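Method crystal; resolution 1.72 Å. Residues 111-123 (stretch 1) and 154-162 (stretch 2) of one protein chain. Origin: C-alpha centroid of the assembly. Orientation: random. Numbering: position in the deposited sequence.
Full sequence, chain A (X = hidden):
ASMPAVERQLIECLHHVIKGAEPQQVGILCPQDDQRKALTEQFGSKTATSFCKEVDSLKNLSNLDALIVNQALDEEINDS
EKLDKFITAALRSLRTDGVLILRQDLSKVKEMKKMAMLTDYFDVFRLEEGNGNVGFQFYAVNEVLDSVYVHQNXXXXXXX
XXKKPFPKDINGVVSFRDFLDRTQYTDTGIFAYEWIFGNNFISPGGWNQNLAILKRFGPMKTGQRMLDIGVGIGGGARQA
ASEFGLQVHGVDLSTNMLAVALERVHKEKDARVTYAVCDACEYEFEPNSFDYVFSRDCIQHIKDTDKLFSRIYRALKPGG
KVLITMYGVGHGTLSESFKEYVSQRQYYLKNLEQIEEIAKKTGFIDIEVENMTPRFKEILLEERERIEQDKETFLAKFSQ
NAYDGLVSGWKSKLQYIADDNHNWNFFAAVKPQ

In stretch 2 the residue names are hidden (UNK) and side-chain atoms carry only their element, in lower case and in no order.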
# COMPACT_ATOMS: atom_id res chain seq x y z
N GLU A 111 0.97 18.03 -10.15
CA GLU A 111 1.74 17.57 -8.99
C GLU A 111 1.49 16.09 -8.70
O GLU A 111 0.40 15.69 -8.30
CB GLU A 111 1.42 18.42 -7.75
CG GLU A 111 1.83 19.90 -7.86
CD GLU A 111 0.93 20.72 -8.80
OE1 GLU A 111 -0.18 20.25 -9.13
OE2 GLU A 111 1.34 21.83 -9.20
N MET A 112 2.51 15.26 -8.91
CA MET A 112 2.33 13.81 -8.78
C MET A 112 2.18 13.33 -7.34
O MET A 112 1.59 12.28 -7.10
CB MET A 112 3.47 13.06 -9.47
CG MET A 112 3.44 13.13 -11.00
SD MET A 112 1.80 12.86 -11.73
CE MET A 112 1.34 11.31 -10.97
N LYS A 113 2.71 14.09 -6.39
CA LYS A 113 2.60 13.71 -4.98
C LYS A 113 1.26 14.12 -4.39
O LYS A 113 1.04 13.95 -3.20
CB LYS A 113 3.72 14.34 -4.14
CG LYS A 113 5.13 14.09 -4.63
CD LYS A 113 5.45 12.61 -4.72
CE LYS A 113 6.87 12.41 -5.22
NZ LYS A 113 7.03 11.08 -5.85
N LYS A 114 0.37 14.68 -5.22
CA LYS A 114 -0.91 15.20 -4.71
C LYS A 114 -1.70 14.17 -3.91
O LYS A 114 -2.24 14.49 -2.84
CB LYS A 114 -1.77 15.73 -5.85
CG LYS A 114 -2.93 16.57 -5.34
CD LYS A 114 -2.42 17.85 -4.67
CE LYS A 114 -3.57 18.69 -4.11
NZ LYS A 114 -3.11 19.97 -3.48
N MET A 115 -1.79 12.95 -4.40
CA MET A 115 -2.53 11.92 -3.67
C MET A 115 -1.93 11.74 -2.28
O MET A 115 -2.65 11.64 -1.28
CB MET A 115 -2.52 10.59 -4.44
CG MET A 115 -3.28 9.46 -3.76
SD MET A 115 -2.30 8.59 -2.51
CE MET A 115 -1.16 7.67 -3.55
N ALA A 116 -0.61 11.70 -2.21
CA ALA A 116 0.06 11.49 -0.92
C ALA A 116 -0.14 12.66 0.02
O ALA A 116 -0.38 12.48 1.21
CB ALA A 116 1.55 11.22 -1.13
N MET A 117 -0.04 13.88 -0.51
CA MET A 117 -0.20 15.07 0.31
C MET A 117 -1.63 15.21 0.83
O MET A 117 -1.85 15.62 1.97
CB MET A 117 0.20 16.33 -0.47
CG MET A 117 1.60 16.25 -1.07
SD MET A 117 2.25 17.88 -1.53
CE MET A 117 0.75 18.79 -1.89
N LEU A 118 -2.60 14.87 -0.01
CA LEU A 118 -3.99 14.89 0.43
C LEU A 118 -4.22 13.86 1.53
O LEU A 118 -4.87 14.15 2.54
CB LEU A 118 -4.92 14.63 -0.76
CG LEU A 118 -5.17 15.83 -1.66
CD1 LEU A 118 -6.03 15.40 -2.83
CD2 LEU A 118 -5.87 16.95 -0.88
N THR A 119 -3.67 12.66 1.35
CA THR A 119 -3.83 11.60 2.34
C THR A 119 -3.27 12.04 3.68
O THR A 119 -3.91 11.86 4.73
CB THR A 119 -3.15 10.31 1.87
OG1 THR A 119 -3.67 9.96 0.58
CG2 THR A 119 -3.42 9.17 2.85
N ASP A 120 -2.09 12.65 3.67
CA ASP A 120 -1.50 13.14 4.91
C ASP A 120 -2.36 14.25 5.52
O ASP A 120 -2.54 14.30 6.74
CB ASP A 120 -0.07 13.66 4.67
CG ASP A 120 0.93 12.53 4.48
OD1 ASP A 120 0.64 11.39 4.89
OD2 ASP A 120 2.02 12.81 3.93
N TYR A 121 -2.90 15.12 4.68
CA TYR A 121 -3.72 16.22 5.15
C TYR A 121 -4.96 15.71 5.88
O TYR A 121 -5.31 16.21 6.96
CB TYR A 121 -4.13 17.11 3.98
CG TYR A 121 -4.47 18.53 4.35
CD1 TYR A 121 -3.50 19.52 4.30
CD2 TYR A 121 -5.75 18.88 4.75
CE1 TYR A 121 -3.80 20.83 4.63
CE2 TYR A 121 -6.06 20.19 5.09
CZ TYR A 121 -5.07 21.16 5.03
OH TYR A 121 -5.36 22.46 5.36
N PHE A 122 -5.63 14.73 5.28
CA PHE A 122 -6.82 14.13 5.89
C PHE A 122 -6.44 13.44 7.21
O PHE A 122 -7.21 13.47 8.18
CB PHE A 122 -7.43 13.10 4.95
CG PHE A 122 -7.98 13.68 3.68
CD1 PHE A 122 -8.50 14.96 3.66
CD2 PHE A 122 -7.99 12.93 2.51
CE1 PHE A 122 -9.02 15.50 2.49
CE2 PHE A 122 -8.51 13.45 1.34
CZ PHE A 122 -9.02 14.74 1.33
N ASP A 123 -5.27 12.81 7.23
CA ASP A 123 -4.85 11.99 8.37
C ASP A 123 -4.49 12.85 9.59
O ASP A 123 -4.58 12.39 10.73
CB ASP A 123 -3.67 11.10 7.97
CG ASP A 123 -3.52 9.87 8.86
OD1 ASP A 123 -4.54 9.25 9.23
OD2 ASP A 123 -2.37 9.52 9.18
N UNK A 154 -4.77 6.32 -14.24
CA UNK A 154 -4.43 5.61 -13.00
C UNK A 154 -4.46 6.55 -11.80
O UNK A 154 -4.19 6.13 -10.67
c UNK A 154 -2.87 2.40 -13.34
c UNK A 154 -2.86 2.09 -15.56
c UNK A 154 -2.91 2.44 -17.91
c UNK A 154 -3.00 3.83 -17.70
c UNK A 154 -2.85 1.56 -16.86
c UNK A 154 -3.02 4.98 -13.11
c UNK A 154 -2.95 3.49 -15.32
c UNK A 154 -2.95 3.67 -13.89
c UNK A 154 -3.01 4.37 -16.41
n UNK A 154 -2.82 1.47 -14.35
N UNK A 155 -4.81 7.81 -12.03
CA UNK A 155 -4.80 8.81 -10.96
C UNK A 155 -6.19 9.29 -10.55
O UNK A 155 -6.37 10.43 -10.08
c UNK A 155 -1.85 10.89 -12.36
c UNK A 155 -1.72 9.00 -10.69
c UNK A 155 -2.53 9.64 -11.82
c UNK A 155 -3.93 10.01 -11.36
N UNK A 156 -7.18 8.43 -10.70
CA UNK A 156 -8.54 8.74 -10.27
C UNK A 156 -8.70 7.98 -8.95
O UNK A 156 -8.70 6.75 -8.94
c UNK A 156 -9.53 8.26 -11.35
c UNK A 156 -10.91 8.84 -11.20
o UNK A 156 -11.17 9.53 -10.17
o UNK A 156 -11.77 8.60 -12.10
N UNK A 157 -8.76 8.70 -7.83
CA UNK A 157 -8.62 8.03 -6.52
C UNK A 157 -9.90 7.98 -5.68
O UNK A 157 -10.75 8.85 -5.78
c UNK A 157 -3.65 8.19 -7.53
c UNK A 157 -5.53 7.28 -6.35
c UNK A 157 -6.15 8.52 -6.35
c UNK A 157 -4.28 7.11 -6.92
c UNK A 157 -4.28 9.43 -7.56
c UNK A 157 -7.50 8.69 -5.73
c UNK A 157 -5.52 9.59 -6.97
N UNK A 158 -10.00 6.94 -4.85
CA UNK A 158 -11.06 6.81 -3.86
C UNK A 158 -10.40 6.66 -2.50
O UNK A 158 -9.65 5.71 -2.28
c UNK A 158 -13.02 5.45 -3.05
c UNK A 158 -11.89 5.55 -4.09
c UNK A 158 -12.99 4.18 -5.94
c UNK A 158 -12.47 5.55 -5.51
N UNK A 159 -10.68 7.58 -1.58
CA UNK A 159 -10.21 7.41 -0.21
C UNK A 159 -11.31 6.78 0.61
O UNK A 159 -12.47 7.15 0.49
c UNK A 159 -8.35 10.13 -1.20
c UNK A 159 -6.44 11.29 -2.24
c UNK A 159 -9.87 8.77 0.43
c UNK A 159 -8.61 11.23 -3.32
n UNK A 159 -6.44 10.08 -0.04
c UNK A 159 -7.39 9.38 0.67
c UNK A 159 -7.26 11.62 -3.28
c UNK A 159 -8.58 9.39 -0.01
c UNK A 159 -9.16 10.49 -2.29
c UNK A 159 -7.00 10.54 -1.20
N UNK A 160 -10.95 5.83 1.46
CA UNK A 160 -11.89 5.29 2.44
C UNK A 160 -11.35 5.71 3.80
O UNK A 160 -10.25 5.31 4.16
o UNK A 160 -12.39 3.31 1.10
c UNK A 160 -12.86 3.19 3.44
c UNK A 160 -11.91 3.74 2.39
N UNK A 161 -12.12 6.51 4.54
CA UNK A 161 -11.69 7.03 5.85
C UNK A 161 -12.81 6.84 6.86
O UNK A 161 -13.98 6.77 6.47
c UNK A 161 -11.38 8.53 5.72
c UNK A 161 -10.40 8.96 4.62
c UNK A 161 -10.44 10.47 4.43
c UNK A 161 -9.00 8.50 4.94
N UNK A 162 -12.48 6.77 8.14
CA UNK A 162 -13.50 6.58 9.17
C UNK A 162 -13.36 7.64 10.25
O UNK A 162 -12.25 7.93 10.70
c UNK A 162 -14.43 4.81 10.80
s UNK A 162 -14.51 3.03 11.13
c UNK A 162 -13.15 2.45 10.10
c UNK A 162 -13.36 5.18 9.78

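Position 154 carries one carbon followed by fused five- and six-membered rings holding eight carbons and one nitrogen, all out of reach of the helical stretch; this is Trp154, whose indole nitrogen is hydrogen-bonded elsewhere in the structure. At position 155 there are four side-chain carbons, forked at the second, and one tip approaches the terminal methyl of Met112. The fork identifies Leu155. Its CA-to-CB bond points sideways, yet the side chain ends closer to stretch 1, bringing CD1 to 3.5 Å from Met112 CE.

Position 156 begins the strand with two carbons, the second bearing two oxygens, and touches nothing on stretch 1. Two oxygens and no nitrogen make it Asp156. Position 157 has one carbon and a six-carbon ring without a further atom, lying against Met115; it is Phe157. Met115 CG sits 3.8 Å from the centroid of the Phe157 ring, defined by CG, CD1, CD2, CE1, CE2 and CZ, and only 4° off its normal, a CH-pi contact over the face.

The four carbons at position 158 fork at the first, with one arm two carbons long, and make no contact with the helix: Ile158. Position 159 again shows one carbon and fused rings with eight carbons and one nitrogen, but here the ring system reaches Met115, Leu118, Thr119 and Phe122. It is Trp159, and its NE1 donates a hydrogen bond to Thr119 OG1 at 2.8 Å, with a nearly straight N-H...O angle of 163°.

At position 160 one carbon carries an oxygen and a carbon, out of reach of stretch 1, as expected for Thr160. Position 161 has four carbons forked at the second, one of them near the Phe122 ring; this is Leu161, with CD1 4.0 Å from Phe122 CD2. Position 162 is an unbranched chain of two carbons, sulfur and carbon, free of the helix: Met162.

The contact rests on strand alternation: Phe157, Trp159 and Leu161 point toward the helix, which runs nearly parallel at 17°, while the intervening residues lie out of reach. Trp159 is the centre, with the largest covered area. The edge of Phe122 meets the face of its five-membered ring, the planes 88° apart. Thr119 OG1 accepts from the indole and donates to Met115 O, 2.7 Å away, so the hydroxyl links the indole to the helix backbone and satisfies the indole's N-H within otherwise apolar packing.

Stretch 2 154-162: WLDFIWTLM
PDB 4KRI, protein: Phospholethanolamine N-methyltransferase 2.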